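Local coordinates for acetyltransferase (Escherichia coli, PDB 7BYY), which acetylates aminoacyl-tRNAs as a GNAT-family toxin of a toxin-antitoxin system, using acetyl-CoA as the acetyl donor, at the interface of chains A and B. Sequence-based numbering; all coordinates share one arbitrary frame. Chains: chain A/B, Acetyltransferase.

The interface of chains A and B. Residues chain A 75-77, 94, 96; chain B 75-77, 94, 96.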
loop_
_atom_site.group_PDB
_atom_site.type_symbol
_atom_site.label_atom_id
_atom_site.label_comp_id
_atom_site.label_asym_id
_atom_site.label_seq_id
_atom_site.Cartn_x
_atom_site.Cartn_y
_atom_site.Cartn_z
ATOM N N ALA A 75 -0.409 -4.913 2.935
ATOM C CA ALA A 75 0.052 -3.589 3.328
ATOM C C ALA A 75 0.290 -3.559 4.833
ATOM O O ALA A 75 -0.396 -4.237 5.602
ATOM C CB ALA A 75 -0.960 -2.513 2.930
ATOM N N TYR A 76 1.273 -2.766 5.247
ATOM C CA TYR A 76 1.721 -2.798 6.631
ATOM C C TYR A 76 2.401 -1.477 6.961
ATOM O O TYR A 76 2.898 -0.775 6.078
ATOM C CB TYR A 76 2.671 -3.976 6.872
ATOM C CG TYR A 76 2.864 -4.351 8.322
ATOM C CD1 TYR A 76 1.786 -4.420 9.193
ATOM C CD2 TYR A 76 4.127 -4.650 8.817
ATOM C CE1 TYR A 76 1.963 -4.768 10.519
ATOM C CE2 TYR A 76 4.312 -5.001 10.139
ATOM C CZ TYR A 76 3.228 -5.057 10.987
ATOM O OH TYR A 76 3.411 -5.404 12.306
ATOM N N SER A 77 2.411 -1.146 8.251
ATOM C CA SER A 77 3.043 0.075 8.726
ATOM C C SER A 77 3.825 -0.225 9.996
ATOM O O SER A 77 3.389 -1.027 10.827
ATOM C CB SER A 77 2.011 1.183 8.987
ATOM O OG SER A 77 1.166 0.859 10.079
ATOM N N GLU A 94 5.421 7.194 11.471
ATOM C CA GLU A 94 4.867 5.962 10.926
ATOM C C GLU A 94 5.496 5.694 9.566
ATOM O O GLU A 94 5.582 6.598 8.728
ATOM C CB GLU A 94 3.345 6.051 10.803
ATOM C CG GLU A 94 2.646 6.534 12.062
ATOM C CD GLU A 94 2.402 5.415 13.053
ATOM O OE1 GLU A 94 2.304 4.245 12.618
ATOM O OE2 GLU A 94 2.313 5.701 14.268
ATOM N N GLY A 96 5.275 3.431 6.219
ATOM C CA GLY A 96 4.475 2.537 5.404
ATOM C C GLY A 96 5.360 1.667 4.534
ATOM O O GLY A 96 6.252 2.168 3.843
ATOM N N ALA B 75 0.548 4.825 2.906
ATOM C CA ALA B 75 0.307 3.445 3.295
ATOM C C ALA B 75 0.298 3.346 4.815
ATOM O O ALA B 75 1.189 3.875 5.486
ATOM C CB ALA B 75 1.374 2.526 2.703
ATOM N N TYR B 76 -0.712 2.670 5.355
ATOM C CA TYR B 76 -0.940 2.638 6.790
ATOM C C TYR B 76 -1.480 1.269 7.179
ATOM O O TYR B 76 -1.776 0.426 6.327
ATOM C CB TYR B 76 -1.907 3.750 7.219
ATOM C CG TYR B 76 -1.831 4.122 8.682
ATOM C CD1 TYR B 76 -0.715 4.763 9.199
ATOM C CD2 TYR B 76 -2.880 3.836 9.546
ATOM C CE1 TYR B 76 -0.644 5.107 10.537
ATOM C CE2 TYR B 76 -2.819 4.174 10.885
ATOM C CZ TYR B 76 -1.698 4.809 11.376
ATOM O OH TYR B 76 -1.631 5.147 12.711
ATOM N N SER B 77 -1.601 1.050 8.484
ATOM C CA SER B 77 -2.149 -0.195 8.999
ATOM C C SER B 77 -2.760 0.063 10.366
ATOM O O SER B 77 -2.224 0.844 11.157
ATOM C CB SER B 77 -1.081 -1.288 9.099
ATOM O OG SER B 77 -0.424 -1.238 10.355
ATOM N N GLU B 94 -3.538 -7.439 11.973
ATOM C CA GLU B 94 -3.280 -6.072 11.543
ATOM C C GLU B 94 -3.971 -5.823 10.208
ATOM O O GLU B 94 -3.764 -6.569 9.246
ATOM C CB GLU B 94 -1.779 -5.805 11.422
ATOM C CG GLU B 94 -1.412 -4.327 11.409
ATOM C CD GLU B 94 -0.947 -3.823 12.764
ATOM O OE1 GLU B 94 -0.748 -4.658 13.675
ATOM O OE2 GLU B 94 -0.780 -2.593 12.917
ATOM N N GLY B 96 -4.874 -3.644 6.778
ATOM C CA GLY B 96 -4.156 -2.786 5.852
ATOM C C GLY B 96 -5.062 -1.781 5.168
ATOM O O GLY B 96 -6.046 -2.165 4.528
#
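Both tyrosines take the same first torsion, CG anti to the backbone N, whereas both serines hold OG in the crowded position between backbone N and carbonyl carbon. The glutamates differ: CG of B:Glu94 is anti to its backbone N (chi1 -162°), that of A:Glu94 lies beside it (chi1 -50°), and both glutamate side chains bend at chi2. The site is part of the two-fold interface between two copies in the deposited assembly, where strand 67-79 of each chain packs against strands 67-79 and 94-105 of the other; the structure alone does not show whether this dimer forms in the cell.

The two serine hydroxyls meet tip to tip, A:Ser77 OG to B:Ser77 OG at 2.6 Å, in a hydrogen bond whose direction the structure alone does not show. A:Ser77 OG also lies 3.2 Å from the backbone B:Ser77 N, at best a weak, strongly bent hydrogen bond from that N-H. Within chain B the hydroxyl OG of B:Ser77 donates to the carboxylate oxygen OE2 of B:Glu94 over 2.9 Å; OE2 receives it on its anti lone pair, the one pointing away from the other oxygen. If B:Ser77 OG gives its proton to that carboxylate, it would be left to accept from A:Ser77, so the glutamate probably polarises the serine pair.

Each tyrosine meets the partner's glutamate at the ring edge. The stem carbon CG of B:Glu94 makes the nearest contact, in the plane of the A:Tyr76 ring and 3.5 Å from its CE1, and the carboxylate stands nearly perpendicular to that ring, the planes 88° apart. The twin crosses obliquely: the carboxylate oxygen A:Glu94 OE1 comes nearest to B:Tyr76 CE1, at 3.7 Å, with A:Glu94 CG behind at the ring edge, 3.9 Å from B:Tyr76 CE1. The two-fold is thus only approximate at side-chain level.

At the glycines, which have no side chain, backbone meets backbone: A:Gly96 lies against B:Ala75, and B:Gly96 against A:Ala75. The approach is nearer on one side, with A:Gly96 CA 3.5 Å from the carbonyl oxygen O of B:Ala75, against 4.0 Å between B:Gly96 CA and A:Ala75 O.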